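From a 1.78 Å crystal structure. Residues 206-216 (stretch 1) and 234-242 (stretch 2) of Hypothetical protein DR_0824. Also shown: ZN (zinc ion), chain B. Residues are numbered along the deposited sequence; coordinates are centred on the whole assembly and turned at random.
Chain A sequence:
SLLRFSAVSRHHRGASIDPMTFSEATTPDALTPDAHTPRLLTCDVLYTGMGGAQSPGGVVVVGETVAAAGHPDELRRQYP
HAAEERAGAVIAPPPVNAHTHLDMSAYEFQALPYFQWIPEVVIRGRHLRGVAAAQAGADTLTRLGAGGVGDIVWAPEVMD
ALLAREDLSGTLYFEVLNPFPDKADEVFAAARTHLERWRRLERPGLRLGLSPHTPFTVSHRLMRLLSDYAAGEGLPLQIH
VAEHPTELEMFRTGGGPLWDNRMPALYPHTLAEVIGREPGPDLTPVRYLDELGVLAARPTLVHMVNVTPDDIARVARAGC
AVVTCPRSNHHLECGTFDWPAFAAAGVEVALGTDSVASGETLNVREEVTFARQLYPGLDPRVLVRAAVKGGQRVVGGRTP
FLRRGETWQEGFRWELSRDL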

# COMPACT_ATOMS: atom_id res chain seq x y z
N LEU A 206 13.33 9.59 0.51
CA LEU A 206 11.96 10.06 0.69
C LEU A 206 11.58 10.86 -0.55
O LEU A 206 11.94 12.03 -0.68
CB LEU A 206 11.86 10.94 1.94
CG LEU A 206 10.45 11.33 2.41
CD1 LEU A 206 9.65 10.07 2.73
CD2 LEU A 206 10.56 12.23 3.64
N ARG A 207 10.86 10.21 -1.46
CA ARG A 207 10.49 10.85 -2.72
C ARG A 207 9.03 11.27 -2.82
O ARG A 207 8.15 10.77 -2.11
CB ARG A 207 10.82 9.91 -3.88
CG ARG A 207 10.07 8.61 -3.80
CD ARG A 207 10.43 7.67 -4.93
NE ARG A 207 9.56 6.50 -4.89
CZ ARG A 207 9.64 5.47 -5.73
NH1 ARG A 207 10.55 5.46 -6.69
NH2 ARG A 207 8.78 4.47 -5.61
N LEU A 208 8.78 12.20 -3.74
CA LEU A 208 7.44 12.72 -3.99
C LEU A 208 6.72 11.85 -5.01
O LEU A 208 7.32 11.39 -5.98
CB LEU A 208 7.53 14.15 -4.50
CG LEU A 208 6.21 14.82 -4.89
CD1 LEU A 208 5.34 14.99 -3.65
CD2 LEU A 208 6.49 16.17 -5.54
N GLY A 209 5.43 11.63 -4.78
CA GLY A 209 4.64 10.83 -5.69
C GLY A 209 3.31 11.50 -5.98
O GLY A 209 3.04 12.60 -5.50
N LEU A 210 2.47 10.84 -6.77
CA LEU A 210 1.18 11.39 -7.13
C LEU A 210 0.10 10.34 -6.96
O LEU A 210 0.31 9.17 -7.26
CB LEU A 210 1.23 11.88 -8.58
CG LEU A 210 0.11 12.77 -9.11
CD1 LEU A 210 -0.05 14.01 -8.23
CD2 LEU A 210 0.45 13.16 -10.55
N SER A 211 -1.06 10.76 -6.47
CA SER A 211 -2.12 9.80 -6.28
C SER A 211 -3.50 10.22 -6.75
O SER A 211 -4.22 10.91 -6.02
CB SER A 211 -2.21 9.39 -4.82
OG SER A 211 -3.32 8.52 -4.63
N PRO A 212 -3.88 9.84 -7.98
CA PRO A 212 -5.21 10.17 -8.49
C PRO A 212 -6.08 9.31 -7.57
O PRO A 212 -5.89 8.09 -7.50
CB PRO A 212 -5.18 9.63 -9.92
CG PRO A 212 -3.71 9.69 -10.29
CD PRO A 212 -3.04 9.21 -9.02
N HIS A 213 -7.02 9.93 -6.86
CA HIS A 213 -7.86 9.23 -5.88
C HIS A 213 -8.43 7.87 -6.30
O HIS A 213 -8.05 6.83 -5.76
CB HIS A 213 -9.00 10.16 -5.43
CG HIS A 213 -9.76 9.66 -4.24
ND1 HIS A 213 -11.14 9.70 -4.18
CD2 HIS A 213 -9.34 9.16 -3.06
CE1 HIS A 213 -11.54 9.24 -3.00
NE2 HIS A 213 -10.46 8.91 -2.30
N THR A 214 -9.37 7.89 -7.25
CA THR A 214 -9.99 6.66 -7.74
C THR A 214 -10.36 6.89 -9.20
O THR A 214 -10.25 8.00 -9.71
CB THR A 214 -11.29 6.32 -7.00
OG1 THR A 214 -12.30 7.28 -7.34
CG2 THR A 214 -11.08 6.31 -5.47
N PRO A 215 -10.81 5.83 -9.89
CA PRO A 215 -11.18 6.00 -11.30
C PRO A 215 -12.49 6.77 -11.47
O PRO A 215 -12.82 7.20 -12.57
CB PRO A 215 -11.31 4.56 -11.81
CG PRO A 215 -10.47 3.75 -10.85
CD PRO A 215 -10.78 4.40 -9.53
N PHE A 216 -13.25 6.93 -10.38
CA PHE A 216 -14.53 7.63 -10.48
C PHE A 216 -14.61 8.98 -9.77
O PHE A 216 -15.63 9.66 -9.86
CB PHE A 216 -15.67 6.72 -10.01
CG PHE A 216 -15.52 6.24 -8.60
CD1 PHE A 216 -16.08 6.95 -7.54
CD2 PHE A 216 -14.81 5.07 -8.32
CE1 PHE A 216 -15.94 6.51 -6.23
CE2 PHE A 216 -14.67 4.62 -7.01
CZ PHE A 216 -15.24 5.34 -5.96
N GLY A 234 8.90 11.00 -13.95
CA GLY A 234 9.43 9.95 -13.12
C GLY A 234 8.85 9.94 -11.72
O GLY A 234 9.53 9.58 -10.76
N LEU A 235 7.58 10.34 -11.58
CA LEU A 235 6.93 10.36 -10.27
C LEU A 235 6.11 9.08 -10.06
O LEU A 235 5.28 8.73 -10.90
CB LEU A 235 6.00 11.57 -10.16
CG LEU A 235 6.62 12.96 -10.07
CD1 LEU A 235 5.51 14.00 -10.12
CD2 LEU A 235 7.43 13.09 -8.79
N PRO A 236 6.33 8.38 -8.94
CA PRO A 236 5.56 7.16 -8.71
C PRO A 236 4.07 7.48 -8.56
O PRO A 236 3.70 8.58 -8.14
CB PRO A 236 6.19 6.59 -7.43
CG PRO A 236 6.72 7.80 -6.73
CD PRO A 236 7.32 8.60 -7.87
N LEU A 237 3.23 6.52 -8.93
CA LEU A 237 1.79 6.69 -8.85
C LEU A 237 1.12 5.60 -8.02
O LEU A 237 1.60 4.48 -7.95
CB LEU A 237 1.17 6.62 -10.26
CG LEU A 237 1.32 7.75 -11.28
CD1 LEU A 237 0.97 7.22 -12.66
CD2 LEU A 237 0.42 8.92 -10.91
N GLN A 238 0.01 5.97 -7.38
CA GLN A 238 -0.81 5.04 -6.62
C GLN A 238 -2.25 5.47 -6.87
O GLN A 238 -2.59 6.65 -6.72
CB GLN A 238 -0.50 5.05 -5.12
CG GLN A 238 0.39 3.88 -4.69
CD GLN A 238 0.44 3.66 -3.18
OE1 GLN A 238 -0.58 3.74 -2.50
NE2 GLN A 238 1.62 3.36 -2.66
N ILE A 239 -3.08 4.52 -7.28
CA ILE A 239 -4.49 4.77 -7.56
C ILE A 239 -5.31 3.70 -6.82
O ILE A 239 -4.99 2.52 -6.89
CB ILE A 239 -4.80 4.62 -9.08
CG1 ILE A 239 -3.84 5.49 -9.91
CG2 ILE A 239 -6.25 5.03 -9.37
CD1 ILE A 239 -3.96 5.26 -11.40
N HIS A 240 -6.35 4.12 -6.10
CA HIS A 240 -7.22 3.16 -5.41
C HIS A 240 -8.14 2.62 -6.48
O HIS A 240 -8.86 3.39 -7.12
CB HIS A 240 -8.09 3.83 -4.34
CG HIS A 240 -7.32 4.54 -3.28
ND1 HIS A 240 -6.99 5.88 -3.36
CD2 HIS A 240 -6.86 4.12 -2.08
CE1 HIS A 240 -6.36 6.24 -2.26
NE2 HIS A 240 -6.27 5.20 -1.46
N VAL A 241 -8.16 1.31 -6.69
CA VAL A 241 -9.00 0.75 -7.74
C VAL A 241 -9.80 -0.48 -7.33
O VAL A 241 -9.26 -1.39 -6.70
CB VAL A 241 -8.15 0.39 -8.98
CG1 VAL A 241 -9.04 -0.14 -10.11
CG2 VAL A 241 -7.37 1.61 -9.45
N ALA A 242 -11.08 -0.48 -7.69
CA ALA A 242 -11.99 -1.60 -7.42
C ALA A 242 -12.01 -2.05 -5.95
O ALA A 242 -12.05 -3.25 -5.66
CB ALA A 242 -11.65 -2.78 -8.33
ZN ZN B . -5.98 4.80 0.56
O HOH W 1 -7.13 3.52 1.06

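The two stretches run side by side in nearly the same direction, their strand axes 23° apart and 5.2 Å at closest approach, and bury 712 Å² between them. Pro236, His240 and Leu210 have the largest areas covered.

Pro236 points its CA-to-CB bond toward the neighboring stretch, and two adjacent ring atoms, CG and CD, make its side-chain contacts with Arg207 and Leu208. Its CG lies 3.6 Å from Arg207 NE, over one face of the guanidinium, while Pro236 CD rests 3.4 Å from Leu208 O. Having no amide hydrogen, the proline contributes to the backbone pairing through its carbonyl alone: Leu210 N donates to Pro236 O at 2.9 Å with an angle of 159°. That same oxygen sits 3.5 Å from Gly209 CA, where a side chain would be crowded.

Leu210 then answers with its own carbonyl, accepting from Gln238 N at 3.2 Å, so its two backbone groups straddle Leu237 in the single bridge of a parallel pairing. Leu237 CA also approaches Leu210 O at 3.3 Å, a CA-H...O contact. Beside this bridge, Leu237 CD2 packs against Leu210 CB (3.9 Å) and Pro212 CD (4.0 Å), joining the two residues into one apolar patch. Between them in sequence, Ser211 OG donates to Gln238 O at 2.9 Å, a side-chain bond where Pro212 has no amide hydrogen to offer.

Farther along, His240 is held twice by one acceptor. His213 O receives hydrogen bonds from both His240 N (3.2 Å) and His240 ND1 (2.8 Å), the carbonyl lying at the imidazole edge near its plane. With ND1 acting as donor, NE2 is left free to coordinate, and His240 NE2 binds ZN at 2.1 Å; the carbonyl thus helps to orient the ligand ring. The carbonyl of His240 is covered in turn by Pro215 CD, 3.2 Å from His240 O.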